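Local coordinates for GTN Reductase (Agrobacterium tumefaciens, PDB 5N6G), which probably reduces activated carbon-carbon double bonds as an FMN-dependent ene-reductase of the Old Yellow Enzyme family, at residues D216-A219 with E220-A224; E254-K258 with R259-F263. All blocks are in the same frame, centred on the assembly; numbering follows the deposited sequence. Where two conformers were deposited one is given.

Contact 1 (D216-A219 with E220-A224); sequences DAVA and EEIGA
The flat groups that meet here are peptide carbonyls. Over the one of Ala219 lies the amide of Gly223: its N is 2.7 Å from Ala219 O, standing 35° out of the carbonyl plane, with an N-H...O angle of 135°, well short of straight. One residue earlier, Ile222 N gives Val218 O a bond of 3.0 Å, and Glu221 N adds a weak one to the same oxygen. Beside that oxygen packs Ile222. Its CG1 sits between the backbone N and the carbonyl carbon (chi1 69°), which brings CG1 to 3.4 Å from Val218 O. CD1 then lies alongside Val218 CG1 at 4.0 Å, both side chains pointing the same way and touching helix 150-169 and strands 174-178 and 227-231. Two of the carboxylates, those of Asp216 and Glu221, form salt bridges with Arg259 and Arg165. Past Ile222 the chain leaves the helix at Gly223, at backbone angles where a side chain would collide with the carbonyl oxygen of Ile222. The reversal carries Ala224 CB back to 4.1 Å from Ala219 CB. This is a helix C-terminus with glycine at the C' position, here leading from helix 204-222 to strand 227-231 of the TIM barrel.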
loop_
_atom_site.group_PDB
_atom_site.type_symbol
_atom_site.label_atom_id
_atom_site.label_comp_id
_atom_site.label_asym_id
_atom_site.label_seq_id
_atom_site.Cartn_x
_atom_site.Cartn_y
_atom_site.Cartn_z
ATOM N N ASP A 216 0.473 -11.500 11.413
ATOM C CA ASP A 216 -0.202 -12.214 12.478
ATOM C C ASP A 216 -0.710 -11.256 13.564
ATOM O O ASP A 216 -1.768 -11.504 14.149
ATOM C CB ASP A 216 0.724 -13.289 13.045
ATOM C CG ASP A 216 1.047 -14.382 12.026
ATOM O OD1 ASP A 216 0.248 -14.561 11.062
ATOM O OD2 ASP A 216 2.082 -15.074 12.187
ATOM N N ALA A 217 0.006 -10.154 13.828
ATOM C CA ALA A 217 -0.463 -9.145 14.784
ATOM C C ALA A 217 -1.738 -8.458 14.296
ATOM O O ALA A 217 -2.696 -8.282 15.070
ATOM C CB ALA A 217 0.640 -8.110 15.047
ATOM N N VAL A 218 -1.762 -8.038 13.029
ATOM C CA VAL A 218 -2.944 -7.382 12.461
ATOM C C VAL A 218 -4.116 -8.354 12.390
ATOM O O VAL A 218 -5.245 -8.032 12.781
ATOM C CB VAL A 218 -2.603 -6.806 11.075
ATOM C CG1 VAL A 218 -3.846 -6.318 10.348
ATOM C CG2 VAL A 218 -1.543 -5.706 11.208
ATOM N N ALA A 219 -3.867 -9.566 11.893
ATOM C CA ALA A 219 -4.947 -10.543 11.752
ATOM C C ALA A 219 -5.560 -10.914 13.090
ATOM O O ALA A 219 -6.773 -11.150 13.180
ATOM C CB ALA A 219 -4.430 -11.785 11.029
ATOM N N GLU A 220 -4.740 -11.020 14.145
ATOM C CA GLU A 220 -5.267 -11.321 15.463
ATOM C C GLU A 220 -6.165 -10.192 15.955
ATOM O O GLU A 220 -7.171 -10.436 16.628
ATOM C CB GLU A 220 -4.109 -11.557 16.435
ATOM C CG GLU A 220 -4.532 -11.901 17.852
ATOM C CD GLU A 220 -5.282 -13.218 17.939
ATOM O OE1 GLU A 220 -4.882 -14.175 17.239
ATOM O OE2 GLU A 220 -6.279 -13.288 18.689
ATOM N N GLU A 221 -5.838 -8.963 15.588
ATOM C CA GLU A 221 -6.589 -7.819 16.086
ATOM C C GLU A 221 -7.921 -7.650 15.361
ATOM O O GLU A 221 -8.949 -7.404 16.016
ATOM C CB GLU A 221 -5.729 -6.561 15.947
ATOM C CG GLU A 221 -6.325 -5.320 16.566
ATOM C CD GLU A 221 -6.447 -5.418 18.092
ATOM O OE1 GLU A 221 -5.629 -6.128 18.719
ATOM O OE2 GLU A 221 -7.364 -4.785 18.652
ATOM N N ILE A 222 -7.938 -7.785 14.031
ATOM C CA ILE A 222 -9.129 -7.467 13.244
ATOM C C ILE A 222 -9.700 -8.652 12.485
ATOM O O ILE A 222 -10.788 -8.512 11.905
ATOM C CB ILE A 222 -8.874 -6.313 12.255
ATOM C CG1 ILE A 222 -7.911 -6.748 11.135
ATOM C CG2 ILE A 222 -8.381 -5.072 13.005
ATOM C CD1 ILE A 222 -7.790 -5.717 10.014
ATOM N N GLY A 223 -9.034 -9.803 12.485
ATOM C CA GLY A 223 -9.481 -10.948 11.719
ATOM C C GLY A 223 -8.709 -11.082 10.416
ATOM O O GLY A 223 -8.529 -10.111 9.677
ATOM N N ALA A 224 -8.268 -12.307 10.116
ATOM C CA ALA A 224 -7.531 -12.541 8.883
ATOM C C ALA A 224 -8.378 -12.225 7.656
ATOM O O ALA A 224 -7.846 -11.771 6.631
ATOM C CB ALA A 224 -7.045 -13.996 8.844
#

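Contact 2 (E254-K258 with R259-F263); sequences EQLGK and RNLAF
Hydrogen bonds from Arg259 do most of the joining, and they end on the carbonyls of Gln255 and Leu256. NH1 reaches Gln255 O at 3.0 Å, the oxygen lying at the edge of the guanidinium and close to its plane. Lys258 N binds the same oxygen from the opposite face of the carbonyl, so two donors grip it. The arginine can do this because its chain runs extended from CG to NE, back beside Gln255; NE has a further partner in Asp216 of helix 204-222, a second hold on the guanidinium. The backbone N of Arg259 bonds Leu256 O at 3.1 Å, closing a type I beta turn from Leu256 to Arg259. That turn takes the chain off helix 245-256 toward strand 263-267, a helix-to-strand return of the (beta/alpha)8 barrel. Lys258, extended beyond CG, lays NZ on Gln255 OE1 at 3.0 Å. Water bridges follow. One water donates to Leu256 O at 2.8 Å and accepts from Leu261 N; the other donates to Gly257 O at 2.7 Å and accepts from Asn260 N, where the backbone takes left-handed helical angles. The apolar part is smaller: Leu256 CD2 meets Leu261 CD1 at 3.8 Å, the two side chains crossing at a slant, with helix 204-222 packed against both.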
loop_
_atom_site.group_PDB
_atom_site.type_symbol
_atom_site.label_atom_id
_atom_site.label_comp_id
_atom_site.label_asym_id
_atom_site.label_seq_id
_atom_site.Cartn_x
_atom_site.Cartn_y
_atom_site.Cartn_z
ATOM N N GLU A 254 4.012 -18.602 0.280
ATOM C CA GLU A 254 3.702 -19.911 0.828
ATOM C C GLU A 254 3.239 -19.777 2.275
ATOM O O GLU A 254 2.265 -20.408 2.687
ATOM C CB GLU A 254 4.932 -20.809 0.724
ATOM C CG GLU A 254 4.752 -22.173 1.300
ATOM C CD GLU A 254 6.066 -22.811 1.724
ATOM O OE1 GLU A 254 7.145 -22.270 1.380
ATOM O OE2 GLU A 254 6.016 -23.846 2.421
ATOM N N GLN A 255 3.927 -18.944 3.049
ATOM C CA GLN A 255 3.522 -18.746 4.430
ATOM C C GLN A 255 2.211 -17.983 4.521
ATOM O O GLN A 255 1.366 -18.301 5.362
ATOM C CB GLN A 255 4.615 -18.016 5.206
ATOM C CG GLN A 255 5.955 -18.710 5.192
ATOM C CD GLN A 255 5.885 -20.219 5.285
ATOM O OE1 GLN A 255 5.303 -20.770 6.207
ATOM N NE2 GLN A 255 6.484 -20.896 4.317
ATOM N N LEU A 256 2.009 -16.972 3.654
ATOM C CA LEU A 256 0.751 -16.231 3.659
ATOM C C LEU A 256 -0.420 -17.112 3.251
ATOM O O LEU A 256 -1.550 -16.883 3.688
ATOM C CB LEU A 256 0.850 -15.011 2.741
ATOM C CG LEU A 256 1.843 -13.949 3.209
ATOM C CD1 LEU A 256 1.935 -12.861 2.137
ATOM C CD2 LEU A 256 1.499 -13.305 4.518
ATOM N N GLY A 257 -0.164 -18.128 2.423
ATOM C CA GLY A 257 -1.201 -19.060 2.017
ATOM C C GLY A 257 -1.779 -19.867 3.150
ATOM O O GLY A 257 -2.846 -20.474 3.001
ATOM N N LYS A 258 -1.089 -19.900 4.283
ATOM C CA LYS A 258 -1.524 -20.626 5.464
ATOM C C LYS A 258 -2.397 -19.792 6.387
ATOM O O LYS A 258 -2.958 -20.352 7.351
ATOM C CB LYS A 258 -0.302 -21.104 6.238
ATOM C CG LYS A 258 0.586 -22.094 5.495
ATOM C CD LYS A 258 1.880 -22.283 6.239
ATOM C CE LYS A 258 2.786 -23.274 5.530
ATOM N NZ LYS A 258 4.041 -23.442 6.321
ATOM N N ARG A 259 -2.567 -18.504 6.092
ATOM C CA ARG A 259 -3.106 -17.542 7.058
ATOM C C ARG A 259 -4.502 -16.993 6.752
ATOM O O ARG A 259 -4.942 -16.064 7.433
ATOM C CB ARG A 259 -2.104 -16.406 7.222
ATOM C CG ARG A 259 -0.896 -16.888 8.048
ATOM C CD ARG A 259 0.312 -16.086 7.821
ATOM N NE ARG A 259 1.249 -16.165 8.936
ATOM C CZ ARG A 259 2.247 -17.043 9.048
ATOM N NH1 ARG A 259 2.466 -17.977 8.126
ATOM N NH2 ARG A 259 3.057 -16.966 10.095
ATOM N N ASN A 260 -5.221 -17.536 5.779
ATOM C CA ASN A 260 -6.635 -17.197 5.608
ATOM C C ASN A 260 -6.847 -15.701 5.365
ATOM O O ASN A 260 -7.838 -15.120 5.816
ATOM C CB ASN A 260 -7.439 -17.669 6.818
ATOM C CG ASN A 260 -7.447 -19.179 6.942
ATOM O OD1 ASN A 260 -6.919 -19.754 7.895
ATOM N ND2 ASN A 260 -8.039 -19.826 5.960
ATOM N N LEU A 261 -5.963 -15.087 4.578
ATOM C CA LEU A 261 -6.013 -13.654 4.331
ATOM C C LEU A 261 -7.054 -13.292 3.273
ATOM O O LEU A 261 -7.469 -14.118 2.439
ATOM C CB LEU A 261 -4.646 -13.121 3.905
ATOM C CG LEU A 261 -3.503 -13.306 4.916
ATOM C CD1 LEU A 261 -2.257 -12.667 4.373
ATOM C CD2 LEU A 261 -3.870 -12.705 6.269
ATOM N N ALA A 262 -7.457 -12.014 3.305
ATOM C CA ALA A 262 -8.520 -11.526 2.428
ATOM C C ALA A 262 -8.033 -11.332 0.999
ATOM O O ALA A 262 -8.750 -11.671 0.049
ATOM C CB ALA A 262 -9.080 -10.218 2.973
ATOM N N PHE A 263 -6.809 -10.844 0.835
ATOM C CA PHE A 263 -6.286 -10.538 -0.489
ATOM C C PHE A 263 -4.778 -10.366 -0.445
ATOM O O PHE A 263 -4.187 -10.001 0.579
ATOM C CB PHE A 263 -6.950 -9.286 -1.114
ATOM C CG PHE A 263 -6.744 -7.997 -0.341
ATOM C CD1 PHE A 263 -7.646 -7.633 0.657
ATOM C CD2 PHE A 263 -5.673 -7.148 -0.618
ATOM C CE1 PHE A 263 -7.484 -6.448 1.381
ATOM C CE2 PHE A 263 -5.513 -5.952 0.101
ATOM C CZ PHE A 263 -6.412 -5.612 1.093
HETATM O O HOH W 1 -4.120 -16.457 2.729
HETATM O O HOH W 2 -5.164 -20.118 4.296
#

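Overall arrangement
Contacts 1 and 2 are the C-terminal ends of two successive barrel helices, 204-222 and 245-256, on the same side of the chain's centre, with their own centres about 12 Å apart. Both are partly buried. In contact 1 a glycine follows the last helical residue and backbone bonds close the end, while Val218 and Ile222 pack on strands 174-178 and 227-231 and helix 150-169; contact 2 uses a type I turn, an arginine side chain and two waters, with Lys258 and Asn260 at the surface. They touch: the Asp216–Arg259 salt bridge (OD1 to NE 2.8 Å) ties the helix of contact 1 to the turn of contact 2, and Ala224 CB packs on Arg259 O at 3.3 Å.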